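Local coordinates for protein diaminobutyrate-pyruvate transaminase and L-2,4-diaminobutyrate decarboxylase (Vibrio parahaemolyticus, PDB 2QMA) that probably decarboxylates L-2,4-diaminobutyrate with pyridoxal 5'-phosphate, this chain being the C-terminal decarboxylase domain of a longer protein that also carries an aminotransferase part, at residues A[150-155]-A[301-306]. Residues are numbered along the deposited sequence; the frame is centred on the assembly and turned at random.
Sequences CDKYDL and LILSSH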
ATOM      1  N   CYS A 150      -7.237 -18.052   7.818  1.00 13.95           N
ATOM      2  CA  CYS A 150      -8.475 -18.244   8.600  1.00 15.00           C
ATOM      3  C   CYS A 150      -8.428 -19.576   9.362  1.00 15.81           C
ATOM      4  O   CYS A 150      -8.810 -19.630  10.523  1.00 15.13           O
ATOM      5  CB  CYS A 150      -9.690 -18.156   7.676  1.00 15.03           C
ATOM      6  SG  CYS A 150     -10.016 -16.415   7.162  1.00 17.56           S
ATOM      7  N   ASP A 151      -7.919 -20.630   8.718  1.00 17.10           N
ATOM      8  CA  ASP A 151      -7.628 -21.923   9.395  1.00 17.44           C
ATOM      9  C   ASP A 151      -6.662 -21.826  10.586  1.00 17.42           C
ATOM     10  O   ASP A 151      -6.938 -22.336  11.706  1.00 14.65           O
ATOM     11  CB  ASP A 151      -7.201 -22.965   8.347  1.00 20.93           C
ATOM     12  CG  ASP A 151      -5.808 -23.640   8.622  1.00 25.17           C
ATOM     13  OD1 ASP A 151      -4.887 -23.351   7.782  1.00 21.79           O
ATOM     14  OD2 ASP A 151      -5.672 -24.477   9.607  1.00 27.05           O
ATOM     15  N   LYS A 152      -5.557 -21.130  10.346  1.00 16.37           N
ATOM     16  CA  LYS A 152      -4.484 -21.029  11.311  1.00 16.69           C
ATOM     17  C   LYS A 152      -4.971 -20.340  12.576  1.00 17.01           C
ATOM     18  O   LYS A 152      -4.557 -20.724  13.680  1.00 18.26           O
ATOM     19  CB  LYS A 152      -3.265 -20.325  10.711  1.00 16.49           C
ATOM     20  CG  LYS A 152      -2.496 -21.166   9.693  1.00 15.24           C
ATOM     21  CD  LYS A 152      -2.042 -22.506  10.348  1.00 16.48           C
ATOM     22  CE  LYS A 152      -1.301 -23.393   9.391  1.00 20.21           C
ATOM     23  NZ  LYS A 152      -0.931 -24.712  10.011  1.00 21.89           N
ATOM     24  N   TYR A 153      -5.891 -19.381  12.424  1.00 16.31           N
ATOM     25  CA  TYR A 153      -6.443 -18.639  13.573  1.00 16.10           C
ATOM     26  C   TYR A 153      -7.723 -19.303  14.111  1.00 16.65           C
ATOM     27  O   TYR A 153      -8.373 -18.750  15.015  1.00 17.68           O
ATOM     28  CB  TYR A 153      -6.662 -17.137  13.232  1.00 16.60           C
ATOM     29  CG  TYR A 153      -5.350 -16.379  13.150  1.00 16.12           C
ATOM     30  CD1 TYR A 153      -4.709 -15.926  14.297  1.00 18.28           C
ATOM     31  CD2 TYR A 153      -4.720 -16.154  11.924  1.00 16.13           C
ATOM     32  CE1 TYR A 153      -3.482 -15.282  14.224  1.00 19.06           C
ATOM     33  CE2 TYR A 153      -3.487 -15.504  11.846  1.00 18.36           C
ATOM     34  CZ  TYR A 153      -2.874 -15.081  12.989  1.00 18.57           C
ATOM     35  OH  TYR A 153      -1.642 -14.434  12.914  1.00 20.79           O
ATOM     36  N   ASP A 154      -8.094 -20.453  13.539  1.00 15.65           N
ATOM     37  CA  ASP A 154      -9.235 -21.271  14.039  1.00 16.24           C
ATOM     38  C   ASP A 154     -10.584 -20.526  13.963  1.00 16.50           C
ATOM     39  O   ASP A 154     -11.447 -20.684  14.827  1.00 15.62           O
ATOM     40  CB  ASP A 154      -8.946 -21.764  15.472  1.00 16.10           C
ATOM     41  CG  ASP A 154      -7.779 -22.715  15.530  1.00 18.60           C
ATOM     42  OD1 ASP A 154      -7.772 -23.676  14.732  1.00 18.76           O
ATOM     43  OD2 ASP A 154      -6.843 -22.505  16.346  1.00 23.31           O
ATOM     44  N   LEU A 155     -10.769 -19.710  12.919  1.00 15.87           N
ATOM     45  CA  LEU A 155     -11.978 -18.926  12.760  1.00 17.39           C
ATOM     46  C   LEU A 155     -13.133 -19.785  12.243  1.00 18.88           C
ATOM     47  O   LEU A 155     -12.900 -20.901  11.767  1.00 20.61           O
ATOM     48  CB  LEU A 155     -11.721 -17.735  11.808  1.00 16.52           C
ATOM     49  CG  LEU A 155     -10.536 -16.797  12.144  1.00 17.48           C
ATOM     50  CD1 LEU A 155     -10.387 -15.714  11.071  1.00 16.06           C
ATOM     51  CD2 LEU A 155     -10.671 -16.146  13.517  1.00 19.27           C
ATOM     52  N   LEU A 301       2.736 -15.577  16.610  1.00 15.51           N
ATOM     53  CA  LEU A 301       2.857 -16.673  17.581  1.00 15.60           C
ATOM     54  C   LEU A 301       1.823 -17.794  17.378  1.00 15.01           C
ATOM     55  O   LEU A 301       1.921 -18.868  17.977  1.00 15.58           O
ATOM     56  CB  LEU A 301       2.755 -16.125  18.990  1.00 15.97           C
ATOM     57  CG  LEU A 301       3.868 -15.195  19.437  1.00 15.44           C
ATOM     58  CD1 LEU A 301       3.617 -14.913  20.942  1.00 18.41           C
ATOM     59  CD2 LEU A 301       5.310 -15.808  19.192  1.00 16.52           C
ATOM     60  N   ILE A 302       0.805 -17.524  16.561  1.00 15.80           N
ATOM     61  CA  ILE A 302      -0.149 -18.557  16.159  1.00 16.04           C
ATOM     62  C   ILE A 302       0.564 -19.812  15.597  1.00 16.31           C
ATOM     63  O   ILE A 302       0.043 -20.936  15.725  1.00 15.24           O
ATOM     64  CB  ILE A 302      -1.196 -18.012  15.146  1.00 15.67           C
ATOM     65  CG1 ILE A 302      -2.506 -18.803  15.251  1.00 16.16           C
ATOM     66  CG2 ILE A 302      -0.596 -17.922  13.709  1.00 16.43           C
ATOM     67  CD1 ILE A 302      -3.318 -18.454  16.488  1.00 16.13           C
ATOM     68  N   LEU A 303       1.760 -19.617  15.033  1.00 16.02           N
ATOM     69  CA  LEU A 303       2.516 -20.725  14.417  1.00 17.13           C
ATOM     70  C   LEU A 303       3.517 -21.402  15.354  1.00 18.43           C
ATOM     71  O   LEU A 303       4.124 -22.443  14.982  1.00 18.96           O
ATOM     72  CB  LEU A 303       3.295 -20.259  13.180  1.00 16.10           C
ATOM     73  CG  LEU A 303       2.505 -19.665  12.018  1.00 15.68           C
ATOM     74  CD1 LEU A 303       3.463 -19.227  10.867  1.00 16.04           C
ATOM     75  CD2 LEU A 303       1.380 -20.609  11.552  1.00 17.68           C
ATOM     76  N   SER A 304       3.661 -20.844  16.552  1.00 17.92           N
ATOM     77  CA  SER A 304       4.679 -21.275  17.497  1.00 18.41           C
ATOM     78  C   SER A 304       4.121 -22.151  18.623  1.00 17.85           C
ATOM     79  O   SER A 304       2.898 -22.409  18.710  1.00 18.08           O
ATOM     80  CB  SER A 304       5.308 -20.052  18.166  1.00 17.95           C
ATOM     81  OG  SER A 304       4.423 -19.583  19.205  1.00 18.81           O
ATOM     82  N   SER A 305       5.024 -22.546  19.513  1.00 18.43           N
ATOM     83  CA  SER A 305       4.682 -23.331  20.723  1.00 19.52           C
ATOM     84  C   SER A 305       3.920 -22.504  21.742  1.00 20.21           C
ATOM     85  O   SER A 305       3.482 -23.035  22.776  1.00 21.30           O
ATOM     86  CB  SER A 305       5.959 -23.856  21.409  1.00 18.75           C
ATOM     87  OG  SER A 305       6.497 -24.871  20.592  1.00 21.27           O
ATOM     88  N   HIS A 306       3.776 -21.214  21.453  1.00 19.58           N
ATOM     89  CA  HIS A 306       3.184 -20.257  22.399  1.00 19.30           C
ATOM     90  C   HIS A 306       1.831 -19.752  21.903  1.00 18.43           C
ATOM     91  O   HIS A 306       1.307 -18.743  22.403  1.00 18.31           O
ATOM     92  CB  HIS A 306       4.137 -19.092  22.615  1.00 19.87           C
ATOM     93  CG  HIS A 306       5.466 -19.515  23.139  1.00 23.30           C
ATOM     94  ND1 HIS A 306       5.737 -19.607  24.489  1.00 26.69           N
ATOM     95  CD2 HIS A 306       6.591 -19.906  22.497  1.00 24.14           C
ATOM     96  CE1 HIS A 306       6.988 -20.012  24.655  1.00 28.97           C
ATOM     97  NE2 HIS A 306       7.525 -20.211  23.462  1.00 26.99           N
TER
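Ile302 meets Tyr153 with CG1 turned anti to its backbone N (chi1 -153°), which carries that branch over the phenol ring. Tyr153 has CG anti to its carbonyl carbon, which swings the ring beside the loop; chi2 of -81° turns a face to the isoleucine. The result is a CH-pi contact: Ile302 CG1 stands 4.1 Å from the ring centroid, 27° off the normal. The rest of the side chain lies on the same side of the ring, from CD1 past CE1 to CZ. Ile302 CD1 lies 3.6 Å from Tyr153 CD1, and Ile302 CG2 is 3.7 Å from Tyr153 CZ. Ile302 CG1 also presses on the backbone, 3.2 Å from Lys152 O, where the helix 136-152 ends. Asp154 follows with positive phi and closes that end as a Schellman motif; its carboxylate forms a salt bridge with Lys307.

Beside this pair, Lys152 crosses Leu303 at about a right angle. Lys152 CD comes to 4.1 Å from Leu303 CD2. The lysine's ammonium group reaches past the contact to a salt bridge with Asp74 of the second subunit. Leu303 also packs on Phe327 and Pro389.

The contact joins the C-terminal end of helix 136-152 to the loop between strands 290-295 and 318-322 in the pyridoxal-dependent decarboxylase domain. Tyr153 also touches Val321 and Leu337 of the mixed sheet. Its side chain is about 10 Å from that of Lys325, the predicted cofactor lysine, which carries no cofactor here. No hydrogen bond crosses between the two segments, so they meet through apolar and CH-pi packing, with Lys152 and Asp154 paired outside them.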